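Local coordinates for uncharacterized protein (Helicobacter pylori, PDB 4O5J), which is the sialic acid-binding adhesin SabA, an outer membrane protein that probably attaches the bacterium to sialylated host glycans through its extracellular domain, at residues D303-N306 with L307-I311. Residues are numbered along the deposited sequence; the frame is centred on the assembly and turned at random.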
ATOM      1  N   ASP A 303       2.953  -4.293  -1.340  1.00 43.56           N
ATOM      2  CA  ASP A 303       1.682  -5.013  -1.327  1.00 42.43           C
ATOM      3  C   ASP A 303       0.615  -4.179  -2.003  1.00 42.63           C
ATOM      4  O   ASP A 303      -0.190  -4.685  -2.799  1.00 42.01           O
ATOM      5  CB  ASP A 303       1.244  -5.325   0.099  1.00 42.97           C
ATOM      6  CG  ASP A 303       2.146  -6.358   0.804  1.00 61.64           C
ATOM      7  OD1 ASP A 303       2.754  -7.177   0.082  1.00 66.71           O
ATOM      8  OD2 ASP A 303       2.228  -6.388   2.088  1.00 64.18           O
ATOM      9  N   ILE A 304       0.596  -2.876  -1.710  1.00 39.25           N
ATOM     10  CA  ILE A 304      -0.437  -2.016  -2.323  1.00 41.50           C
ATOM     11  C   ILE A 304      -0.246  -1.906  -3.846  1.00 40.61           C
ATOM     12  O   ILE A 304      -1.199  -1.956  -4.590  1.00 40.56           O
ATOM     13  CB  ILE A 304      -0.463  -0.624  -1.644  1.00 38.98           C
ATOM     14  CG1 ILE A 304      -1.106  -0.756  -0.253  1.00 37.59           C
ATOM     15  CG2 ILE A 304      -1.231   0.381  -2.506  1.00 37.19           C
ATOM     16  CD1 ILE A 304      -0.383   0.098   0.692  1.00 52.38           C
ATOM     17  N   PHE A 305       0.994  -1.734  -4.292  1.00 38.80           N
ATOM     18  CA  PHE A 305       1.260  -1.700  -5.712  1.00 39.09           C
ATOM     19  C   PHE A 305       0.749  -2.997  -6.374  1.00 39.00           C
ATOM     20  O   PHE A 305       0.028  -2.952  -7.392  1.00 43.29           O
ATOM     21  CB  PHE A 305       2.728  -1.447  -6.045  1.00 39.57           C
ATOM     22  CG  PHE A 305       2.990  -1.617  -7.535  1.00 47.44           C
ATOM     23  CD1 PHE A 305       2.535  -0.668  -8.450  1.00 51.24           C
ATOM     24  CD2 PHE A 305       3.571  -2.758  -8.026  1.00 51.52           C
ATOM     25  CE1 PHE A 305       2.723  -0.821  -9.819  1.00 50.84           C
ATOM     26  CE2 PHE A 305       3.783  -2.919  -9.414  1.00 51.46           C
ATOM     27  CZ  PHE A 305       3.349  -1.961 -10.317  1.00 50.90           C
ATOM     28  N   ASN A 306       1.075  -4.139  -5.780  1.00 35.87           N
ATOM     29  CA  ASN A 306       0.632  -5.435  -6.306  1.00 34.48           C
ATOM     30  C   ASN A 306      -0.864  -5.529  -6.376  1.00 39.15           C
ATOM     31  O   ASN A 306      -1.411  -6.130  -7.326  1.00 43.92           O
ATOM     32  CB  ASN A 306       1.235  -6.596  -5.492  1.00 39.43           C
ATOM     33  CG  ASN A 306       2.738  -6.766  -5.760  1.00 44.15           C
ATOM     34  OD1 ASN A 306       3.267  -6.198  -6.727  1.00 44.86           O
ATOM     35  ND2 ASN A 306       3.438  -7.572  -4.915  1.00 39.36           N
ATOM     36  N   LEU A 307      -1.569  -4.947  -5.384  1.00 37.74           N
ATOM     37  CA  LEU A 307      -3.030  -4.995  -5.394  1.00 34.38           C
ATOM     38  C   LEU A 307      -3.580  -4.154  -6.557  1.00 40.01           C
ATOM     39  O   LEU A 307      -4.588  -4.514  -7.148  1.00 41.81           O
ATOM     40  CB  LEU A 307      -3.621  -4.502  -4.047  1.00 35.50           C
ATOM     41  CG  LEU A 307      -3.515  -5.574  -2.914  1.00 37.59           C
ATOM     42  CD1 LEU A 307      -3.690  -4.956  -1.514  1.00 38.17           C
ATOM     43  CD2 LEU A 307      -4.513  -6.678  -3.194  1.00 35.43           C
ATOM     44  N   PHE A 308      -2.928  -3.052  -6.897  1.00 35.75           N
ATOM     45  CA  PHE A 308      -3.356  -2.237  -8.025  1.00 35.96           C
ATOM     46  C   PHE A 308      -3.045  -3.007  -9.330  1.00 40.37           C
ATOM     47  O   PHE A 308      -3.830  -3.003 -10.257  1.00 45.99           O
ATOM     48  CB  PHE A 308      -2.590  -0.941  -8.101  1.00 37.58           C
ATOM     49  CG  PHE A 308      -3.209   0.180  -7.295  1.00 41.06           C
ATOM     50  CD1 PHE A 308      -4.412   0.757  -7.724  1.00 43.00           C
ATOM     51  CD2 PHE A 308      -2.609   0.646  -6.140  1.00 41.62           C
ATOM     52  CE1 PHE A 308      -5.027   1.760  -7.006  1.00 47.15           C
ATOM     53  CE2 PHE A 308      -3.196   1.693  -5.439  1.00 41.78           C
ATOM     54  CZ  PHE A 308      -4.415   2.249  -5.862  1.00 40.60           C
ATOM     55  N   ASN A 309      -1.911  -3.683  -9.365  1.00 41.71           N
ATOM     56  CA  ASN A 309      -1.421  -4.322 -10.605  1.00 47.29           C
ATOM     57  C   ASN A 309      -2.211  -5.619 -10.870  1.00 43.86           C
ATOM     58  O   ASN A 309      -2.249  -6.056 -11.940  1.00 46.85           O
ATOM     59  CB  ASN A 309       0.055  -4.561 -10.424  1.00 47.70           C
ATOM     60  CG  ASN A 309       0.727  -4.906 -11.685  1.00 64.84           C
ATOM     61  OD1 ASN A 309       1.167  -4.022 -12.408  1.00 55.49           O
ATOM     62  ND2 ASN A 309       0.773  -6.210 -12.004  1.00 95.61           N
ATOM     63  N   SER A 310      -2.930  -6.159  -9.878  1.00 43.59           N
ATOM     64  CA  SER A 310      -3.702  -7.372  -9.962  1.00 42.02           C
ATOM     65  C   SER A 310      -5.123  -7.037 -10.411  1.00 42.51           C
ATOM     66  O   SER A 310      -5.955  -7.934 -10.526  1.00 47.58           O
ATOM     67  CB  SER A 310      -3.862  -8.002  -8.569  1.00 45.87           C
ATOM     68  OG  SER A 310      -2.746  -8.532  -8.195  1.00 73.58           O
ATOM     69  N   ILE A 311      -5.452  -5.762 -10.579  1.00 39.35           N
ATOM     70  CA  ILE A 311      -6.780  -5.384 -11.019  1.00 35.05           C
ATOM     71  C   ILE A 311      -6.877  -5.612 -12.532  1.00 38.40           C
ATOM     72  O   ILE A 311      -6.045  -5.122 -13.258  1.00 48.97           O
ATOM     73  CB  ILE A 311      -7.094  -3.923 -10.720  1.00 36.32           C
ATOM     74  CG1 ILE A 311      -7.115  -3.683  -9.206  1.00 36.89           C
ATOM     75  CG2 ILE A 311      -8.430  -3.500 -11.366  1.00 35.66           C
ATOM     76  CD1 ILE A 311      -7.188  -2.186  -8.808  1.00 37.81           C
TER
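F305 and N309 both hold CG anti to the backbone N (chi1 172° and -167°) in the last turns of the alpha-helix 281-309: F305 swings its ring back toward N309, one turn further on, and the N309 torsion turns the amide to the rim of that ring. N309 CB sits over one face of the ring, offset toward its rim, while N309 OD1 comes to 3.7 Å from F305 CZ; the ring and amide planes are inclined by 39°, so the two groups do not stack flat. On the buried side of the helix, I304 and F308 lie side by side and point the same way. The methyl CG2 of I304 meets CE2 of F308 at 3.8 Å, and this apolar pair faces the helix bundle of the adhesion domain: I304 packs on L253 and I350, F308 on M249 and V347, and I304 touches V90 and F308 touches A89 of helix 82-101. L307 turns to the neighbouring helix 241-268, where it touches I252.

Regular i to i+4 bonds run from L307 N to D303 O, from F308 N to I304 O (3.1 Å) and from N309 N to F305 O (2.9 Å). The series fades at the C-terminal end, where S310 N gives N306 O only a weak, bent bond. The serine side chain adds a second donor to that carbonyl, and the chain then leaves the helix toward I311, whose N bonds to F308 O. With its hydroxyl beside its own backbone N, S310 places OG 2.9 Å from N306 O, tilted from the carbonyl plane.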